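Local coordinates for protein EmGH1 (Erythrobacter marinus, PDB 5Z87) that probably hydrolyses beta-glucosidic bonds as a family 3 glycoside hydrolase and binds magnesium, at residues Y668-A678 / R690-R701. Numbering follows the deposited sequence. Where two conformers were deposited one is given.
Sequences YTSFGYGAPQA and RVSVSVRNTGDR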
ATOM      1  N   TYR A 668      -4.885 -33.302  14.682  1.00 28.64           N
ATOM      2  CA  TYR A 668      -5.110 -34.719  14.432  1.00 27.12           C
ATOM      3  C   TYR A 668      -6.446 -35.182  14.978  1.00 26.94           C
ATOM      4  O   TYR A 668      -6.865 -36.306  14.679  1.00 31.28           O
ATOM      5  CB  TYR A 668      -3.989 -35.570  15.031  1.00 27.34           C
ATOM      6  CG  TYR A 668      -2.646 -35.311  14.399  1.00 28.30           C
ATOM      7  CD1 TYR A 668      -2.551 -34.762  13.123  1.00 27.42           C
ATOM      8  CD2 TYR A 668      -1.468 -35.603  15.080  1.00 24.08           C
ATOM      9  CE1 TYR A 668      -1.322 -34.515  12.543  1.00 20.34           C
ATOM     10  CE2 TYR A 668      -0.245 -35.359  14.512  1.00 19.54           C
ATOM     11  CZ  TYR A 668      -0.172 -34.821  13.251  1.00 19.68           C
ATOM     12  OH  TYR A 668       1.059 -34.585  12.695  1.00 24.66           O
ATOM     13  N   THR A 669      -7.119 -34.357  15.773  1.00 21.88           N
ATOM     14  CA  THR A 669      -8.499 -34.631  16.117  1.00 23.77           C
ATOM     15  C   THR A 669      -9.385 -33.544  15.492  1.00 19.74           C
ATOM     16  O   THR A 669      -8.939 -32.773  14.641  1.00 21.94           O
ATOM     17  CB  THR A 669      -8.647 -34.771  17.631  1.00 21.48           C
ATOM     18  OG1 THR A 669      -9.941 -35.314  17.937  1.00 17.80           O
ATOM     19  CG2 THR A 669      -8.453 -33.433  18.334  1.00 21.50           C
ATOM     20  N   SER A 670     -10.658 -33.515  15.873  1.00 21.65           N
ATOM     21  CA  SER A 670     -11.604 -32.566  15.310  1.00 25.37           C
ATOM     22  C   SER A 670     -12.417 -31.952  16.433  1.00 20.73           C
ATOM     23  O   SER A 670     -12.592 -32.562  17.489  1.00 21.27           O
ATOM     24  CB  SER A 670     -12.537 -33.234  14.284  1.00 20.50           C
ATOM     25  OG  SER A 670     -13.443 -34.115  14.918  1.00 21.74           O
ATOM     26  N   PHE A 671     -12.907 -30.734  16.192  1.00 20.22           N
ATOM     27  CA  PHE A 671     -13.572 -29.926  17.208  1.00 19.64           C
ATOM     28  C   PHE A 671     -14.897 -29.394  16.673  1.00 18.94           C
ATOM     29  O   PHE A 671     -14.959 -28.875  15.555  1.00 21.65           O
ATOM     30  CB  PHE A 671     -12.660 -28.765  17.652  1.00 23.46           C
ATOM     31  CG  PHE A 671     -11.333 -29.218  18.232  1.00 23.22           C
ATOM     32  CD1 PHE A 671     -11.247 -29.637  19.561  1.00 23.63           C
ATOM     33  CD2 PHE A 671     -10.185 -29.238  17.454  1.00 21.15           C
ATOM     34  CE1 PHE A 671     -10.041 -30.067  20.102  1.00 21.54           C
ATOM     35  CE2 PHE A 671      -8.975 -29.666  17.982  1.00 21.15           C
ATOM     36  CZ  PHE A 671      -8.900 -30.077  19.315  1.00 17.11           C
ATOM     37  N   GLY A 672     -15.950 -29.504  17.477  1.00 20.68           N
ATOM     38  CA  GLY A 672     -17.265 -29.021  17.112  1.00 22.17           C
ATOM     39  C   GLY A 672     -17.661 -27.851  17.997  1.00 33.04           C
ATOM     40  O   GLY A 672     -17.650 -27.959  19.229  1.00 29.46           O
ATOM     41  N   TYR A 673     -18.019 -26.744  17.353  1.00 28.13           N
ATOM     42  CA  TYR A 673     -18.234 -25.470  18.027  1.00 24.26           C
ATOM     43  C   TYR A 673     -19.716 -25.152  18.084  1.00 24.41           C
ATOM     44  O   TYR A 673     -20.411 -25.248  17.065  1.00 26.92           O
ATOM     45  CB  TYR A 673     -17.512 -24.338  17.293  1.00 18.82           C
ATOM     46  CG  TYR A 673     -16.039 -24.267  17.576  1.00 25.15           C
ATOM     47  CD1 TYR A 673     -15.167 -25.257  17.122  1.00 22.29           C
ATOM     48  CD2 TYR A 673     -15.510 -23.198  18.285  1.00 20.45           C
ATOM     49  CE1 TYR A 673     -13.807 -25.179  17.383  1.00 24.23           C
ATOM     50  CE2 TYR A 673     -14.162 -23.111  18.544  1.00 23.53           C
ATOM     51  CZ  TYR A 673     -13.318 -24.102  18.103  1.00 23.18           C
ATOM     52  OH  TYR A 673     -11.985 -23.986  18.386  1.00 26.46           O
ATOM     53  N   GLY A 674     -20.184 -24.728  19.254  1.00 19.96           N
ATOM     54  CA  GLY A 674     -21.465 -24.064  19.328  1.00 19.94           C
ATOM     55  C   GLY A 674     -21.350 -22.598  18.954  1.00 27.35           C
ATOM     56  O   GLY A 674     -20.260 -22.071  18.720  1.00 20.87           O
ATOM     57  N   ALA A 675     -22.505 -21.939  18.883  1.00 23.76           N
ATOM     58  CA  ALA A 675     -22.566 -20.507  18.612  1.00 31.51           C
ATOM     59  C   ALA A 675     -22.220 -19.728  19.877  1.00 32.09           C
ATOM     60  O   ALA A 675     -22.453 -20.212  20.988  1.00 30.62           O
ATOM     61  CB  ALA A 675     -23.968 -20.094  18.130  1.00 19.19           C
ATOM     62  N   PRO A 676     -21.673 -18.518  19.740  1.00 31.38           N
ATOM     63  CA  PRO A 676     -21.468 -17.681  20.931  1.00 24.71           C
ATOM     64  C   PRO A 676     -22.810 -17.332  21.550  1.00 25.07           C
ATOM     65  O   PRO A 676     -23.790 -17.075  20.849  1.00 24.96           O
ATOM     66  CB  PRO A 676     -20.744 -16.445  20.386  1.00 22.66           C
ATOM     67  CG  PRO A 676     -21.146 -16.395  18.919  1.00 24.75           C
ATOM     68  CD  PRO A 676     -21.206 -17.856  18.508  1.00 24.20           C
ATOM     69  N   GLN A 677     -22.855 -17.370  22.879  0.61 26.37           N
ATOM     70  CA  GLN A 677     -24.051 -17.056  23.651  0.61 30.39           C
ATOM     71  C   GLN A 677     -23.730 -15.882  24.560  0.61 28.17           C
ATOM     72  O   GLN A 677     -22.852 -15.988  25.423  0.61 29.64           O
ATOM     73  CB  GLN A 677     -24.516 -18.254  24.485  0.61 31.26           C
ATOM     74  CG  GLN A 677     -24.758 -19.536  23.707  0.61 32.63           C
ATOM     75  CD  GLN A 677     -25.761 -20.448  24.398  0.61 37.59           C
ATOM     76  OE1 GLN A 677     -25.422 -21.549  24.845  0.61 36.87           O
ATOM     77  NE2 GLN A 677     -27.006 -19.988  24.491  0.61 41.05           N
ATOM     78  N   ALA A 678     -24.427 -14.771  24.366  1.00 27.08           N
ATOM     79  CA  ALA A 678     -24.273 -13.623  25.239  1.00 30.51           C
ATOM     80  C   ALA A 678     -25.265 -13.745  26.381  1.00 33.86           C
ATOM     81  O   ALA A 678     -26.391 -14.213  26.188  1.00 29.10           O
ATOM     82  CB  ALA A 678     -24.492 -12.307  24.487  1.00 24.91           C
ATOM     83  N   ARG A 690     -20.710 -10.933  29.423  1.00 25.93           N
ATOM     84  CA  ARG A 690     -20.158 -12.275  29.380  1.00 32.88           C
ATOM     85  C   ARG A 690     -20.672 -13.013  28.145  1.00 27.86           C
ATOM     86  O   ARG A 690     -21.848 -12.906  27.788  1.00 24.97           O
ATOM     87  CB  ARG A 690     -20.515 -13.034  30.657  1.00 29.06           C
ATOM     88  CG  ARG A 690     -20.013 -12.329  31.906  1.00 43.37           C
ATOM     89  CD  ARG A 690     -19.835 -13.301  33.051  1.00 36.45           C
ATOM     90  NE  ARG A 690     -21.125 -13.676  33.612  1.00 57.97           N
ATOM     91  CZ  ARG A 690     -21.281 -14.391  34.721  1.00 70.57           C
ATOM     92  NH1 ARG A 690     -20.217 -14.825  35.392  1.00 65.49           N
ATOM     93  NH2 ARG A 690     -22.504 -14.680  35.153  1.00 65.49           N
ATOM     94  N   VAL A 691     -19.774 -13.738  27.485  1.00 23.47           N
ATOM     95  CA  VAL A 691     -20.105 -14.538  26.314  1.00 25.15           C
ATOM     96  C   VAL A 691     -19.443 -15.904  26.464  1.00 28.19           C
ATOM     97  O   VAL A 691     -18.264 -15.985  26.822  1.00 26.18           O
ATOM     98  CB  VAL A 691     -19.654 -13.850  25.012  1.00 26.21           C
ATOM     99  CG1 VAL A 691     -19.916 -14.757  23.819  1.00 25.61           C
ATOM    100  CG2 VAL A 691     -20.380 -12.519  24.832  1.00 19.44           C
ATOM    101  N   SER A 692     -20.191 -16.976  26.198  1.00 26.44           N
ATOM    102  CA  SER A 692     -19.647 -18.324  26.284  1.00 29.27           C
ATOM    103  C   SER A 692     -19.731 -19.029  24.936  1.00 28.78           C
ATOM    104  O   SER A 692     -20.599 -18.731  24.110  1.00 24.49           O
ATOM    105  CB  SER A 692     -20.375 -19.161  27.328  1.00 23.44           C
ATOM    106  OG  SER A 692     -21.684 -19.463  26.891  1.00 29.37           O
ATOM    107  N   VAL A 693     -18.814 -19.974  24.731  1.00 23.99           N
ATOM    108  CA  VAL A 693     -18.687 -20.740  23.496  1.00 26.10           C
ATOM    109  C   VAL A 693     -18.355 -22.172  23.881  1.00 27.04           C
ATOM    110  O   VAL A 693     -17.311 -22.418  24.492  1.00 26.37           O
ATOM    111  CB  VAL A 693     -17.577 -20.196  22.579  1.00 26.43           C
ATOM    112  CG1 VAL A 693     -17.531 -20.980  21.256  1.00 25.72           C
ATOM    113  CG2 VAL A 693     -17.728 -18.704  22.348  1.00 29.40           C
ATOM    114  N   SER A 694     -19.208 -23.118  23.506  1.00 21.57           N
ATOM    115  CA  SER A 694     -18.905 -24.524  23.744  1.00 25.87           C
ATOM    116  C   SER A 694     -18.093 -25.100  22.593  1.00 27.77           C
ATOM    117  O   SER A 694     -18.345 -24.809  21.417  1.00 24.37           O
ATOM    118  CB  SER A 694     -20.180 -25.351  23.949  1.00 27.98           C
ATOM    119  OG  SER A 694     -20.913 -25.500  22.750  1.00 37.50           O
ATOM    120  N   VAL A 695     -17.100 -25.908  22.949  1.00 19.76           N
ATOM    121  CA  VAL A 695     -16.282 -26.629  21.987  1.00 25.03           C
ATOM    122  C   VAL A 695     -16.128 -28.067  22.477  1.00 29.46           C
ATOM    123  O   VAL A 695     -15.885 -28.306  23.666  1.00 26.83           O
ATOM    124  CB  VAL A 695     -14.920 -25.941  21.792  1.00 21.58           C
ATOM    125  CG1 VAL A 695     -14.333 -25.594  23.133  1.00 27.33           C
ATOM    126  CG2 VAL A 695     -13.982 -26.835  21.002  1.00 21.30           C
ATOM    127  N   ARG A 696     -16.299 -29.024  21.567  1.00 27.62           N
ATOM    128  CA  ARG A 696     -16.315 -30.444  21.889  1.00 21.49           C
ATOM    129  C   ARG A 696     -15.291 -31.144  21.017  1.00 26.76           C
ATOM    130  O   ARG A 696     -15.213 -30.879  19.810  1.00 23.02           O
ATOM    131  CB  ARG A 696     -17.711 -31.056  21.664  1.00 23.05           C
ATOM    132  CG  ARG A 696     -17.777 -32.574  21.877  1.00 23.53           C
ATOM    133  CD  ARG A 696     -19.138 -33.169  21.485  1.00 20.55           C
ATOM    134  NE  ARG A 696     -20.232 -32.691  22.336  1.00 25.36           N
ATOM    135  CZ  ARG A 696     -21.072 -31.715  22.001  1.00 26.80           C
ATOM    136  NH1 ARG A 696     -20.949 -31.100  20.825  1.00 26.68           N
ATOM    137  NH2 ARG A 696     -22.037 -31.347  22.837  1.00 23.66           N
ATOM    138  N   ASN A 697     -14.491 -32.013  21.630  1.00 25.51           N
ATOM    139  CA  ASN A 697     -13.567 -32.866  20.886  1.00 27.06           C
ATOM    140  C   ASN A 697     -14.390 -33.983  20.256  1.00 27.26           C
ATOM    141  O   ASN A 697     -14.835 -34.910  20.934  1.00 30.89           O
ATOM    142  CB  ASN A 697     -12.480 -33.410  21.803  1.00 23.43           C
ATOM    143  CG  ASN A 697     -11.433 -34.211  21.064  1.00 26.55           C
ATOM    144  OD1 ASN A 697     -11.637 -34.651  19.933  1.00 27.26           O
ATOM    145  ND2 ASN A 697     -10.289 -34.396  21.703  1.00 29.20           N
ATOM    146  N   THR A 698     -14.604 -33.887  18.951  1.00 26.33           N
ATOM    147  CA  THR A 698     -15.439 -34.821  18.211  1.00 33.57           C
ATOM    148  C   THR A 698     -14.620 -35.892  17.499  1.00 30.91           C
ATOM    149  O   THR A 698     -15.144 -36.581  16.622  1.00 25.79           O
ATOM    150  CB  THR A 698     -16.284 -34.060  17.191  1.00 28.42           C
ATOM    151  OG1 THR A 698     -15.403 -33.489  16.225  1.00 24.12           O
ATOM    152  CG2 THR A 698     -17.069 -32.944  17.860  1.00 19.96           C
ATOM    153  N   GLY A 699     -13.343 -36.020  17.826  1.00 29.76           N
ATOM    154  CA  GLY A 699     -12.501 -37.022  17.209  1.00 24.93           C
ATOM    155  C   GLY A 699     -12.006 -38.016  18.233  1.00 30.49           C
ATOM    156  O   GLY A 699     -12.595 -38.152  19.313  1.00 30.67           O
ATOM    157  N   ASP A 700     -10.913 -38.705  17.920  1.00 28.65           N
ATOM    158  CA  ASP A 700     -10.539 -39.900  18.666  1.00 38.43           C
ATOM    159  C   ASP A 700      -9.213 -39.775  19.413  1.00 37.98           C
ATOM    160  O   ASP A 700      -8.694 -40.787  19.882  1.00 30.21           O
ATOM    161  CB  ASP A 700     -10.504 -41.117  17.725  1.00 32.27           C
ATOM    162  CG  ASP A 700      -9.339 -41.079  16.726  1.00 32.81           C
ATOM    163  OD1 ASP A 700      -8.562 -40.099  16.699  1.00 39.10           O
ATOM    164  OD2 ASP A 700      -9.203 -42.051  15.945  1.00 49.74           O
ATOM    165  N   ARG A 701      -8.638 -38.579  19.519  1.00 39.39           N
ATOM    166  CA  ARG A 701      -7.470 -38.380  20.368  1.00 34.27           C
ATOM    167  C   ARG A 701      -7.553 -37.010  21.013  1.00 33.80           C
ATOM    168  O   ARG A 701      -8.205 -36.095  20.505  1.00 33.63           O
ATOM    169  CB  ARG A 701      -6.148 -38.514  19.606  1.00 27.65           C
ATOM    170  CG  ARG A 701      -6.096 -37.781  18.304  1.00 28.03           C
ATOM    171  CD  ARG A 701      -5.457 -38.654  17.249  1.00 28.89           C
ATOM    172  NE  ARG A 701      -4.026 -38.746  17.440  1.00 37.18           N
ATOM    173  CZ  ARG A 701      -3.234 -39.635  16.845  1.00 43.28           C
ATOM    174  NH1 ARG A 701      -3.735 -40.536  16.009  1.00 31.74           N
ATOM    175  NH2 ARG A 701      -1.929 -39.621  17.100  1.00 37.88           N
TER
HETATM  176  O   HOH W   1     -21.647 -22.231  22.609  1.00 22.60           O
HETATM  177  O   HOH W   2     -21.963 -21.670  25.222  1.00 32.06           O
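Two donors grip OD1 of N697: the hydroxyl OG1 of T669 at 2.7 Å, reaching it across the contact, and the backbone N of G699 at 3.0 Å, which closes an Asx turn. With CG anti to the backbone N (chi1 -175°), the N697 side chain crosses that of T669 at about a right angle, and its ND2 donates almost straight to O of R701, 2.9 Å away, and also to L733 O. An alanine in place of N697 would probably leave the T669 hydroxyl and the amide N of G699 without their shared acceptor and let the turn into R701 shift. Beyond this turn the strands run antiparallel. G672 and R696 form a hydrogen-bonded pair, with G672 N 2.8 Å from R696 O. On the face carrying Y673 and V695, methyl CG2 of V695 lies over the tyrosine ring, 4.2 Å from its centroid, a CH-pi contact; the phenol OH bonds to D705 on the opposing sheet. The register slips by one residue around A675 and P676, where a water accepts from S694 N (2.7 Å) and donates to A675 O before Q677 pairs with S692. Strand 671-678 thus edges a three-stranded sheet of the fibronectin type III-like domain, a largely apolar face turned inward, the polar N697 amide held by its own bonds at one end, and a water linking the strands where direct backbone bonding is interrupted.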